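Scyllo-inositol 2-dehydrogenase (NADP(+)) IolW (Bacillus subtilis subsp. subtilis, PDB 3GDO) catalyses the reversible NADPH-dependent reduction of scyllo-inosose to scyllo-inositol, accepting NADPH but not NADH as its cofactor. Local coordinates at residues 93-98 with 120-125; 154-159 with 229-234; 194-199 with 215-220; 255-260 with 300-305. All coordinates share one frame; numbering follows the deposited sequence.

Interaction 1 of 4, residues 93-98 with 120-125; sequences VMEKPM and SVYHNR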
loop_
_atom_site.group_PDB
_atom_site.type_symbol
_atom_site.label_atom_id
_atom_site.label_comp_id
_atom_site.label_asym_id
_atom_site.label_seq_id
_atom_site.Cartn_x
_atom_site.Cartn_y
_atom_site.Cartn_z
ATOM N N VAL B 93 -10.274 23.447 23.581
ATOM C CA VAL B 93 -10.228 22.253 22.704
ATOM C C VAL B 93 -10.491 22.700 21.255
ATOM O O VAL B 93 -11.523 23.310 20.971
ATOM C CB VAL B 93 -11.279 21.191 23.107
ATOM C CG1 VAL B 93 -11.418 20.047 21.998
ATOM C CG2 VAL B 93 -10.976 20.595 24.513
ATOM N N MET B 94 -9.549 22.399 20.360
ATOM C CA MET B 94 -9.622 22.772 18.934
ATOM C C MET B 94 -9.943 21.507 18.138
ATOM O O MET B 94 -9.535 20.410 18.528
ATOM C CB MET B 94 -8.259 23.282 18.411
ATOM C CG MET B 94 -7.505 24.352 19.212
ATOM S SD MET B 94 -5.965 24.926 18.443
ATOM C CE MET B 94 -6.513 25.800 17.015
ATOM N N GLU B 95 -10.636 21.645 17.006
ATOM C CA GLU B 95 -10.824 20.474 16.124
ATOM C C GLU B 95 -9.520 20.189 15.378
ATOM O O GLU B 95 -8.642 21.055 15.289
ATOM C CB GLU B 95 -11.996 20.650 15.137
ATOM C CG GLU B 95 -13.329 20.020 15.582
ATOM C CD GLU B 95 -13.371 18.479 15.543
ATOM O OE1 GLU B 95 -12.320 17.810 15.265
ATOM O OE2 GLU B 95 -14.476 17.948 15.821
ATOM N N LYS B 96 -9.373 18.954 14.891
ATOM C CA LYS B 96 -8.342 18.673 13.888
ATOM C C LYS B 96 -8.848 19.178 12.515
ATOM O O LYS B 96 -10.037 19.336 12.338
ATOM C CB LYS B 96 -7.990 17.186 13.827
ATOM C CG LYS B 96 -9.154 16.205 13.909
ATOM C CD LYS B 96 -10.112 16.284 12.716
ATOM C CE LYS B 96 -9.425 15.986 11.413
ATOM N NZ LYS B 96 -10.410 15.939 10.327
ATOM N N PRO B 97 -7.956 19.499 11.563
ATOM C CA PRO B 97 -6.537 19.664 11.706
ATOM C C PRO B 97 -6.336 20.963 12.447
ATOM O O PRO B 97 -7.071 21.915 12.203
ATOM C CB PRO B 97 -6.059 19.768 10.257
ATOM C CG PRO B 97 -7.217 20.448 9.548
ATOM C CD PRO B 97 -8.418 19.829 10.194
ATOM N N MET B 98 -5.377 20.981 13.368
ATOM C CA MET B 98 -5.144 22.137 14.258
ATOM C C MET B 98 -5.157 23.487 13.502
ATOM O O MET B 98 -6.016 24.325 13.761
ATOM C CB MET B 98 -3.834 21.911 15.037
ATOM C CG MET B 98 -3.487 22.943 16.115
ATOM S SD MET B 98 -1.832 22.594 16.800
ATOM C CE MET B 98 -1.907 23.890 18.072
ATOM N N SER B 120 -5.613 21.953 23.783
ATOM C CA SER B 120 -5.649 20.593 23.253
ATOM C C SER B 120 -6.292 20.599 21.836
ATOM O O SER B 120 -6.869 21.631 21.387
ATOM C CB SER B 120 -6.409 19.693 24.216
ATOM O OG SER B 120 -6.305 18.306 23.876
ATOM N N VAL B 121 -6.146 19.472 21.130
ATOM C CA VAL B 121 -6.650 19.325 19.750
ATOM C C VAL B 121 -7.438 18.028 19.759
ATOM O O VAL B 121 -6.979 17.051 20.304
ATOM C CB VAL B 121 -5.503 19.270 18.728
ATOM C CG1 VAL B 121 -6.049 19.030 17.267
ATOM C CG2 VAL B 121 -4.712 20.569 18.767
ATOM N N TYR B 122 -8.637 18.032 19.192
ATOM C CA TYR B 122 -9.507 16.852 19.270
ATOM C C TYR B 122 -9.072 15.758 18.241
ATOM O O TYR B 122 -9.735 15.587 17.197
ATOM C CB TYR B 122 -10.982 17.298 19.084
ATOM C CG TYR B 122 -12.036 16.245 19.409
ATOM C CD1 TYR B 122 -12.081 15.671 20.660
ATOM C CD2 TYR B 122 -12.988 15.823 18.431
ATOM C CE1 TYR B 122 -13.052 14.713 20.979
ATOM C CE2 TYR B 122 -13.975 14.851 18.733
ATOM C CZ TYR B 122 -13.989 14.308 20.018
ATOM O OH TYR B 122 -14.879 13.324 20.393
ATOM N N HIS B 123 -7.968 15.050 18.531
ATOM C CA HIS B 123 -7.528 13.881 17.745
ATOM C C HIS B 123 -8.131 12.640 18.350
ATOM O O HIS B 123 -7.442 11.810 18.969
ATOM C CB HIS B 123 -6.001 13.786 17.633
ATOM C CG HIS B 123 -5.436 14.646 16.542
ATOM N ND1 HIS B 123 -5.645 14.380 15.199
ATOM C CD2 HIS B 123 -4.711 15.790 16.589
ATOM C CE1 HIS B 123 -5.032 15.297 14.468
ATOM N NE2 HIS B 123 -4.461 16.173 15.287
ATOM N N ASN B 124 -9.442 12.539 18.194
ATOM C CA ASN B 124 -10.173 11.510 18.898
ATOM C C ASN B 124 -10.032 10.128 18.285
ATOM O O ASN B 124 -10.409 9.174 18.931
ATOM C CB ASN B 124 -11.650 11.878 19.096
ATOM C CG ASN B 124 -12.434 11.933 17.801
ATOM O OD1 ASN B 124 -11.918 12.281 16.751
ATOM N ND2 ASN B 124 -13.711 11.595 17.887
ATOM N N ARG B 125 -9.491 10.024 17.060
ATOM C CA ARG B 125 -9.261 8.691 16.459
ATOM C C ARG B 125 -8.226 7.876 17.225
ATOM O O ARG B 125 -8.012 6.712 16.889
ATOM C CB ARG B 125 -8.834 8.748 14.962
ATOM C CG ARG B 125 -9.836 9.294 13.943
ATOM C CD ARG B 125 -11.183 9.544 14.505
ATOM N NE ARG B 125 -12.176 9.694 13.456
ATOM C CZ ARG B 125 -13.075 10.677 13.395
ATOM N NH1 ARG B 125 -13.112 11.647 14.305
ATOM N NH2 ARG B 125 -13.950 10.694 12.400
HETATM O O HOH W 1 -3.460 18.541 14.340
#
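Val121 meets Met98 through its CG2 methyl, 3.8 Å from Met98 CG on an extended methionine chain that crosses the valine at about a right angle, while its CG1 lies near the carbonyl O of Glu95. An alanine here would probably leave the Met98 side chain without this partner and open a gap beside the Glu95 backbone. Beside Val121, Lys96 lays CB over one face of the His123 imidazole, 3.9 Å from the ring centroid, in a CH-pi contact. With Lys96 CG between its backbone N and carbonyl carbon (chi1 42°), that carbon approaches Tyr122 O, and the amine leads off to a salt bridge with Asp177. A water 2.7 Å from His123 NE2, in the ring plane, also accepts from Met98 N. In the conformer described, the Glu95 carboxylate lies beside the Tyr122 ring and OE2 bonds His21. Backbone bonds hold the two strands together: Met94 N donates to Ser120 O at 3.0 Å and Tyr122 N to Met94 O at 2.6 Å. The parallel strands close a beta-alpha-beta unit of the Rossmann fold, leading into the Glu-Lys-Pro sequence, with cis Pro97, seen in the Gfo/Idh/MocA family.

Interaction 2 of 4, residues 154-159 with 229-234; sequences NRYRPE and GSIVPA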
loop_
_atom_site.group_PDB
_atom_site.type_symbol
_atom_site.label_atom_id
_atom_site.label_comp_id
_atom_site.label_asym_id
_atom_site.label_seq_id
_atom_site.Cartn_x
_atom_site.Cartn_y
_atom_site.Cartn_z
ATOM N N ASN B 154 -9.774 5.430 2.471
ATOM C CA ASN B 154 -10.243 5.687 1.132
ATOM C C ASN B 154 -11.688 6.085 1.190
ATOM O O ASN B 154 -12.362 5.816 2.169
ATOM C CB ASN B 154 -10.143 4.418 0.293
ATOM C CG ASN B 154 -8.744 3.988 0.035
ATOM O OD1 ASN B 154 -7.891 4.757 -0.434
ATOM N ND2 ASN B 154 -8.495 2.726 0.277
ATOM N N ARG B 155 -12.207 6.660 0.117
ATOM C CA ARG B 155 -13.651 6.799 0.018
ATOM C C ARG B 155 -14.035 6.655 -1.472
ATOM O O ARG B 155 -13.167 6.713 -2.350
ATOM C CB ARG B 155 -14.083 8.155 0.582
ATOM C CG ARG B 155 -13.614 9.318 -0.283
ATOM C CD ARG B 155 -13.621 10.694 0.424
ATOM N NE ARG B 155 -12.942 11.637 -0.462
ATOM C CZ ARG B 155 -13.268 12.920 -0.624
ATOM N NH1 ARG B 155 -12.584 13.663 -1.486
ATOM N NH2 ARG B 155 -14.253 13.465 0.085
ATOM N N TYR B 156 -15.325 6.489 -1.742
ATOM C CA TYR B 156 -15.840 6.540 -3.119
ATOM C C TYR B 156 -16.709 7.783 -3.271
ATOM O O TYR B 156 -17.854 7.786 -2.906
ATOM C CB TYR B 156 -16.648 5.282 -3.486
ATOM C CG TYR B 156 -17.038 5.246 -4.967
ATOM C CD1 TYR B 156 -16.059 5.068 -5.963
ATOM C CD2 TYR B 156 -18.362 5.428 -5.367
ATOM C CE1 TYR B 156 -16.392 5.050 -7.295
ATOM C CE2 TYR B 156 -18.703 5.401 -6.727
ATOM C CZ TYR B 156 -17.715 5.203 -7.668
ATOM O OH TYR B 156 -18.030 5.175 -8.998
ATOM N N ARG B 157 -16.126 8.844 -3.809
ATOM C CA ARG B 157 -16.842 10.095 -4.010
ATOM C C ARG B 157 -16.341 10.670 -5.331
ATOM O O ARG B 157 -15.595 11.625 -5.370
ATOM C CB ARG B 157 -16.635 11.045 -2.815
ATOM C CG ARG B 157 -17.577 10.764 -1.626
ATOM C CD ARG B 157 -17.081 11.421 -0.350
ATOM N NE ARG B 157 -18.018 11.307 0.772
ATOM C CZ ARG B 157 -18.054 10.286 1.619
ATOM N NH1 ARG B 157 -17.225 9.276 1.463
ATOM N NH2 ARG B 157 -18.927 10.268 2.620
ATOM N N PRO B 158 -16.749 10.027 -6.455
ATOM C CA PRO B 158 -16.226 10.344 -7.792
ATOM C C PRO B 158 -16.647 11.715 -8.306
ATOM O O PRO B 158 -15.963 12.299 -9.133
ATOM C CB PRO B 158 -16.819 9.234 -8.663
ATOM C CG PRO B 158 -18.055 8.838 -7.970
ATOM C CD PRO B 158 -17.814 8.997 -6.519
ATOM N N GLU B 159 -17.754 12.226 -7.786
ATOM C CA GLU B 159 -18.284 13.531 -8.157
ATOM C C GLU B 159 -17.779 14.585 -7.149
ATOM O O GLU B 159 -17.939 14.426 -5.917
ATOM C CB GLU B 159 -19.815 13.464 -8.129
ATOM C CG GLU B 159 -20.520 14.464 -9.011
ATOM C CD GLU B 159 -20.951 13.838 -10.314
ATOM O OE1 GLU B 159 -22.175 13.844 -10.600
ATOM O OE2 GLU B 159 -20.067 13.317 -11.039
ATOM N N GLY B 229 -7.385 7.383 -1.215
ATOM C CA GLY B 229 -7.993 7.945 -2.449
ATOM C C GLY B 229 -9.480 8.225 -2.371
ATOM O O GLY B 229 -10.168 7.816 -1.407
ATOM N N SER B 230 -9.994 8.952 -3.374
ATOM C CA SER B 230 -11.397 9.315 -3.405
ATOM C C SER B 230 -12.205 8.647 -4.540
ATOM O O SER B 230 -13.377 8.979 -4.733
ATOM C CB SER B 230 -11.540 10.845 -3.479
ATOM O OG SER B 230 -11.005 11.490 -2.357
ATOM N N ILE B 231 -11.585 7.730 -5.284
ATOM C CA ILE B 231 -12.270 6.980 -6.347
ATOM C C ILE B 231 -11.983 5.533 -6.076
ATOM O O ILE B 231 -11.304 4.883 -6.841
ATOM C CB ILE B 231 -11.776 7.351 -7.789
ATOM C CG1 ILE B 231 -11.481 8.866 -7.884
ATOM C CG2 ILE B 231 -12.830 6.914 -8.847
ATOM C CD1 ILE B 231 -10.891 9.327 -9.196
ATOM N N VAL B 232 -12.504 5.040 -4.958
ATOM C CA VAL B 232 -12.157 3.728 -4.488
ATOM C C VAL B 232 -13.439 2.969 -4.165
ATOM O O VAL B 232 -13.949 3.075 -3.054
ATOM C CB VAL B 232 -11.204 3.745 -3.226
ATOM C CG1 VAL B 232 -10.957 2.305 -2.720
ATOM C CG2 VAL B 232 -9.878 4.380 -3.513
ATOM N N PRO B 233 -13.966 2.202 -5.150
ATOM C CA PRO B 233 -15.252 1.510 -4.907
ATOM C C PRO B 233 -15.176 0.562 -3.713
ATOM O O PRO B 233 -16.088 0.508 -2.923
ATOM C CB PRO B 233 -15.478 0.743 -6.230
ATOM C CG PRO B 233 -14.987 1.713 -7.244
ATOM C CD PRO B 233 -13.646 2.244 -6.592
ATOM N N ALA B 234 -14.098 -0.190 -3.563
ATOM C CA ALA B 234 -14.007 -1.048 -2.373
ATOM C C ALA B 234 -12.655 -0.922 -1.745
ATOM O O ALA B 234 -11.649 -0.854 -2.464
ATOM C CB ALA B 234 -14.309 -2.500 -2.701
#
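Arg155 grips Ser230 side-on, NE at 2.7 Å and NH1 at 2.8 Å from the same OG, which lies only 3° out of the guanidinium plane. That OG is also hydrogen-bonded to the carbonyl O of Asp211, so three polar partners meet at one buried hydroxyl. The two segments are loops that leave the neighbouring parallel strands 146-152 and 222-228 of the C-terminal domain's mixed sheet and stay joined beyond it by backbone bonds. Arg155 N donates to Gly229 O, Val232 N returns to Arg155 O, and Arg157 N makes a nearly straight bond of 2.9 Å to Ser230 O (170° at the hydrogen). Asn154 adds a side-chain bond: its OD1 accepts Gly229 N at 2.8 Å, in the amide plane and on a lone pair, while CB packs 3.7 Å from Val232 CB. Tyr156 has CG anti to its backbone N (chi1 -173°), and its ring presents its edge to Val232 N. The hydroxyl beyond goes to Lys244 O of the second subunit, and Val232 and Pro233 also touch that subunit, placing this junction at the dimer interface. Pro233 CG approaches Tyr156 CE1 obliquely, at 3.6 Å.

Interaction 3 of 4, residues 194-199 with 215-220; sequences KAVTAN and LTLDYG
Thr197 and Thr216 form a hydrogen-bonded antiparallel pair at the firm centre of this contact, where strands 195-201 and 212-219 make a beta hairpin in the C-terminal domain. Thr197 N donates to Thr216 O at 2.9 Å, and Thr216 N returns to Thr197 O at 2.7 Å with an angle of 171° at the hydrogen. Asp218 N continues the pairing with a virtually straight bond to Ala195 O. Flanking them, Val196 with Leu217 and Ala198 with Leu215 are non-hydrogen-bonded pairs whose side chains share one face of the sheet. There Ala198 CB touches both CG and CD1 of Leu215, each at 3.8 Å, whereas Val196 CG1 keeps 4.5 Å from Leu215 CG, and Val196 CG2 the same from Leu217 CG. Helices 323-342 and 174-190 cover this apolar face.

The other face, carrying Ala195, Thr197, Thr216 and Asp218, holds a bound water, which donates to Thr197 O and lies 2.7 Å from Thr216 OG1; here too Thr197 packs against Thr197 of the second subunit. The looser end belongs to exposed Lys194. Its N donates to Asp218 O at 2.7 Å, yet its amine, turned back by a bend at chi4 (77°), comes no nearer than 3.7 Å to Asp218 OD2, a long salt bridge. Asp218 OD1 is better occupied, accepting Gly220 N in an Asx turn and bonding Gln223 as well. The hairpin therefore probably owes its register to backbone bonds and apolar cover, the lysine charge contributing mainly a diffuse attraction.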
loop_
_atom_site.group_PDB
_atom_site.type_symbol
_atom_site.label_atom_id
_atom_site.label_comp_id
_atom_site.label_asym_id
_atom_site.label_seq_id
_atom_site.Cartn_x
_atom_site.Cartn_y
_atom_site.Cartn_z
ATOM N N LYS B 194 12.230 10.327 10.388
ATOM C CA LYS B 194 13.329 11.175 9.983
ATOM C C LYS B 194 13.141 11.806 8.619
ATOM O O LYS B 194 13.874 12.725 8.270
ATOM C CB LYS B 194 14.669 10.491 10.105
ATOM C CG LYS B 194 14.787 9.109 9.555
ATOM C CD LYS B 194 16.131 8.567 10.064
ATOM C CE LYS B 194 16.351 7.092 9.745
ATOM N NZ LYS B 194 16.740 6.914 8.314
ATOM N N ALA B 195 12.138 11.342 7.863
ATOM C CA ALA B 195 11.876 11.932 6.572
ATOM C C ALA B 195 10.470 11.588 6.118
ATOM O O ALA B 195 9.836 10.673 6.678
ATOM C CB ALA B 195 12.927 11.493 5.551
ATOM N N VAL B 196 9.973 12.355 5.144
ATOM C CA VAL B 196 8.637 12.136 4.579
ATOM C C VAL B 196 8.807 12.182 3.076
ATOM O O VAL B 196 9.465 13.095 2.547
ATOM C CB VAL B 196 7.646 13.256 5.011
ATOM C CG1 VAL B 196 6.258 13.119 4.332
ATOM C CG2 VAL B 196 7.500 13.310 6.528
ATOM N N THR B 197 8.242 11.197 2.381
ATOM C CA THR B 197 8.219 11.210 0.912
ATOM C C THR B 197 6.735 11.112 0.515
ATOM O O THR B 197 5.999 10.253 1.032
ATOM C CB THR B 197 9.086 10.077 0.339
ATOM O OG1 THR B 197 10.421 10.160 0.874
ATOM C CG2 THR B 197 9.156 10.122 -1.231
ATOM N N ALA B 198 6.254 11.975 -0.371
ATOM C CA ALA B 198 4.797 11.987 -0.573
ATOM C C ALA B 198 4.386 12.382 -1.975
ATOM O O ALA B 198 5.089 13.127 -2.658
ATOM C CB ALA B 198 4.133 12.924 0.459
ATOM N N ASN B 199 3.207 11.897 -2.367
ATOM C CA ASN B 199 2.510 12.389 -3.533
ATOM C C ASN B 199 1.133 12.848 -3.055
ATOM O O ASN B 199 0.380 12.096 -2.404
ATOM C CB ASN B 199 2.431 11.303 -4.621
ATOM C CG ASN B 199 1.769 11.800 -5.910
ATOM O OD1 ASN B 199 1.985 12.948 -6.336
ATOM N ND2 ASN B 199 0.938 10.945 -6.527
ATOM N N LEU B 215 1.697 8.851 1.547
ATOM C CA LEU B 215 2.862 9.328 2.295
ATOM C C LEU B 215 3.702 8.170 2.799
ATOM O O LEU B 215 3.159 7.170 3.271
ATOM C CB LEU B 215 2.404 10.137 3.529
ATOM C CG LEU B 215 2.112 11.633 3.461
ATOM C CD1 LEU B 215 0.992 11.946 2.454
ATOM C CD2 LEU B 215 1.700 12.080 4.864
ATOM N N THR B 216 5.015 8.316 2.713
ATOM C CA THR B 216 5.927 7.399 3.378
ATOM C C THR B 216 6.653 8.154 4.503
ATOM O O THR B 216 7.357 9.166 4.232
ATOM C CB THR B 216 6.982 6.811 2.393
ATOM O OG1 THR B 216 6.316 6.100 1.330
ATOM C CG2 THR B 216 7.965 5.880 3.126
ATOM N N LEU B 217 6.473 7.686 5.725
ATOM C CA LEU B 217 7.249 8.184 6.888
ATOM C C LEU B 217 8.408 7.257 7.225
ATOM O O LEU B 217 8.215 6.070 7.565
ATOM C CB LEU B 217 6.368 8.427 8.119
ATOM C CG LEU B 217 5.478 9.680 8.154
ATOM C CD1 LEU B 217 4.530 9.803 6.974
ATOM C CD2 LEU B 217 4.651 9.732 9.464
ATOM N N ASP B 218 9.612 7.819 7.086
ATOM C CA ASP B 218 10.836 7.052 7.127
ATOM C C ASP B 218 11.307 6.967 8.577
ATOM O O ASP B 218 11.713 7.976 9.163
ATOM C CB ASP B 218 11.896 7.715 6.207
ATOM C CG ASP B 218 13.269 6.988 6.221
ATOM O OD1 ASP B 218 13.410 5.876 6.788
ATOM O OD2 ASP B 218 14.223 7.564 5.647
ATOM N N TYR B 219 11.197 5.783 9.159
ATOM C CA TYR B 219 11.766 5.524 10.481
ATOM C C TYR B 219 12.921 4.509 10.351
ATOM O O TYR B 219 13.077 3.674 11.211
ATOM C CB TYR B 219 10.719 4.927 11.398
ATOM C CG TYR B 219 9.534 5.821 11.753
ATOM C CD1 TYR B 219 9.526 6.578 12.949
ATOM C CD2 TYR B 219 8.409 5.883 10.927
ATOM C CE1 TYR B 219 8.419 7.385 13.304
ATOM C CE2 TYR B 219 7.299 6.664 11.279
ATOM C CZ TYR B 219 7.313 7.424 12.459
ATOM O OH TYR B 219 6.220 8.194 12.768
ATOM N N GLY B 220 13.679 4.538 9.257
ATOM C CA GLY B 220 14.833 3.623 9.101
ATOM C C GLY B 220 14.356 2.234 8.703
ATOM O O GLY B 220 13.871 2.016 7.579
HETATM O O HOH W 2 5.077 7.737 -0.478
#

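Interaction 4 of 4, residues 255-260 with 300-305; sequences GQEDAL and GSYLTY
Gln256 and Gly300 stand with CA atoms 7.1 Å apart, helix 256-261 facing the backbone that leads into helix 303-315, so the space between is bridged by side chains. The glutamine reaches across with its chain extended beyond CG (chi2 173°), and OE1 accepts Tyr302 N at 3.0 Å, in the amide plane and on a lone pair. Trp271 NE1 bonds the same oxygen. The amide then lies over one face of the Tyr302 ring, tilted by 35°, with OE1 3.3 Å from CG and NE2 3.3 Å above the plane, offset toward the rim near CE1. Nearer the helix, Gln256 CB packs 3.7 Å from Tyr302 CE2, and Glu257 CG comes to the ring edge at 4.1 Å. Gly300 lets the amide in: a side chain there would run into NE2. At the far end of the ring, a water accepts Glu257 N at 2.7 Å and donates to Tyr302 OH, which also bonds Asp128. An alanine in place of Tyr302 would probably uncover the glutamine amide and leave the water and Asp128 without their hydroxyl partner. Glu257 sends its carboxylate to Arg125, tying the helix to the segment after strand 119-122. Since two N-H groups converge on OE1, the amide is likely to be locked against flipping, which keeps NE2, rather than the oxygen, above the outer ring atoms.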
loop_
_atom_site.group_PDB
_atom_site.type_symbol
_atom_site.label_atom_id
_atom_site.label_comp_id
_atom_site.label_asym_id
_atom_site.label_seq_id
_atom_site.Cartn_x
_atom_site.Cartn_y
_atom_site.Cartn_z
ATOM N N GLY B 255 -17.373 2.623 14.361
ATOM C CA GLY B 255 -18.799 2.963 14.279
ATOM C C GLY B 255 -19.323 4.187 15.080
ATOM O O GLY B 255 -20.461 4.607 14.883
ATOM N N GLN B 256 -18.512 4.806 15.944
ATOM C CA GLN B 256 -19.040 5.918 16.798
ATOM C C GLN B 256 -19.608 7.148 16.083
ATOM O O GLN B 256 -20.692 7.629 16.430
ATOM C CB GLN B 256 -18.031 6.356 17.826
ATOM C CG GLN B 256 -17.578 5.258 18.770
ATOM C CD GLN B 256 -16.472 5.760 19.623
ATOM O OE1 GLN B 256 -16.714 6.419 20.656
ATOM N NE2 GLN B 256 -15.231 5.536 19.166
ATOM N N GLU B 257 -18.893 7.680 15.096
ATOM C CA GLU B 257 -19.459 8.798 14.363
ATOM C C GLU B 257 -20.823 8.501 13.741
ATOM O O GLU B 257 -21.684 9.365 13.750
ATOM C CB GLU B 257 -18.492 9.357 13.329
ATOM C CG GLU B 257 -17.404 10.187 13.980
ATOM C CD GLU B 257 -16.788 11.171 13.010
ATOM O OE1 GLU B 257 -16.066 12.074 13.468
ATOM O OE2 GLU B 257 -17.038 11.047 11.790
ATOM N N ASP B 258 -21.031 7.293 13.216
ATOM C CA ASP B 258 -22.338 6.936 12.647
ATOM C C ASP B 258 -23.397 6.819 13.720
ATOM O O ASP B 258 -24.526 7.243 13.505
ATOM C CB ASP B 258 -22.304 5.623 11.839
ATOM C CG ASP B 258 -21.669 5.794 10.474
ATOM O OD1 ASP B 258 -21.380 6.937 10.060
ATOM O OD2 ASP B 258 -21.444 4.771 9.806
ATOM N N ALA B 259 -23.055 6.214 14.850
ATOM C CA ALA B 259 -23.999 6.193 15.978
ATOM C C ALA B 259 -24.415 7.623 16.379
ATOM O O ALA B 259 -25.604 7.888 16.589
ATOM C CB ALA B 259 -23.408 5.452 17.173
ATOM N N LEU B 260 -23.441 8.538 16.448
ATOM C CA LEU B 260 -23.706 9.951 16.779
ATOM C C LEU B 260 -24.561 10.640 15.729
ATOM O O LEU B 260 -25.431 11.424 16.070
ATOM C CB LEU B 260 -22.392 10.738 16.985
ATOM C CG LEU B 260 -21.536 10.380 18.211
ATOM C CD1 LEU B 260 -20.145 11.006 18.097
ATOM C CD2 LEU B 260 -22.239 10.777 19.537
ATOM N N GLY B 300 -14.647 1.198 20.956
ATOM C CA GLY B 300 -14.180 2.577 20.774
ATOM C C GLY B 300 -14.712 3.435 21.922
ATOM O O GLY B 300 -15.825 3.181 22.428
ATOM N N SER B 301 -13.947 4.448 22.326
ATOM C CA SER B 301 -14.254 5.209 23.564
ATOM C C SER B 301 -13.914 6.694 23.453
ATOM O O SER B 301 -12.944 7.157 24.074
ATOM C CB SER B 301 -13.460 4.579 24.720
ATOM O OG SER B 301 -13.801 5.167 25.957
ATOM N N TYR B 302 -14.672 7.440 22.644
ATOM C CA TYR B 302 -14.384 8.864 22.454
ATOM C C TYR B 302 -14.571 9.656 23.772
ATOM O O TYR B 302 -13.955 10.697 23.958
ATOM C CB TYR B 302 -15.273 9.505 21.362
ATOM C CG TYR B 302 -14.951 9.134 19.893
ATOM C CD1 TYR B 302 -13.745 8.520 19.538
ATOM C CD2 TYR B 302 -15.852 9.435 18.882
ATOM C CE1 TYR B 302 -13.463 8.197 18.203
ATOM C CE2 TYR B 302 -15.583 9.121 17.512
ATOM C CZ TYR B 302 -14.398 8.499 17.197
ATOM O OH TYR B 302 -14.116 8.204 15.885
ATOM N N LEU B 303 -15.444 9.166 24.648
ATOM C CA LEU B 303 -15.643 9.757 25.993
ATOM C C LEU B 303 -14.328 9.923 26.719
ATOM O O LEU B 303 -14.143 10.904 27.477
ATOM C CB LEU B 303 -16.573 8.898 26.853
ATOM C CG LEU B 303 -18.047 8.838 26.423
ATOM C CD1 LEU B 303 -18.845 7.911 27.391
ATOM C CD2 LEU B 303 -18.648 10.275 26.376
ATOM N N THR B 304 -13.410 8.980 26.479
ATOM C CA THR B 304 -12.142 8.966 27.185
ATOM C C THR B 304 -11.397 10.293 26.990
ATOM O O THR B 304 -10.850 10.826 27.968
ATOM C CB THR B 304 -11.275 7.716 26.810
ATOM O OG1 THR B 304 -12.023 6.530 27.098
ATOM C CG2 THR B 304 -9.949 7.664 27.561
ATOM N N TYR B 305 -11.392 10.847 25.766
ATOM C CA TYR B 305 -10.769 12.153 25.554
ATOM C C TYR B 305 -11.363 13.191 26.547
ATOM O O TYR B 305 -10.634 13.955 27.182
ATOM C CB TYR B 305 -10.951 12.644 24.116
ATOM C CG TYR B 305 -10.450 14.050 23.881
ATOM C CD1 TYR B 305 -9.159 14.271 23.424
ATOM C CD2 TYR B 305 -11.262 15.146 24.087
ATOM C CE1 TYR B 305 -8.688 15.530 23.189
ATOM C CE2 TYR B 305 -10.788 16.422 23.856
ATOM C CZ TYR B 305 -9.504 16.602 23.417
ATOM O OH TYR B 305 -9.009 17.855 23.176
HETATM O O HOH W 3 -16.303 7.008 14.546
#

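Overall arrangement
Interaction 1 comes first along the chain, inside the parallel Rossmann sheet; the other three belong to the C-terminal alpha/beta domain. Interaction 3 is nested in the loop closed by interaction 2, and interaction 4 follows both. Interactions 1 and 4, with centres 14 Å apart, touch directly through the Arg125-Glu257 salt bridge and the probable Ser120-Tyr305 hydrogen bond. Interaction 3 pairs two strands of the mixed sheet, and interaction 2, its centre 24 Å away, joins loops that leave two others of its strands. Interactions 3 and 4 lie on opposite sides of the chain's centre, centres 30 Å apart. Interactions 1 and 4 thus join the Rossmann part to the C-terminal one, while 2 and 3 lie where the second subunit is met.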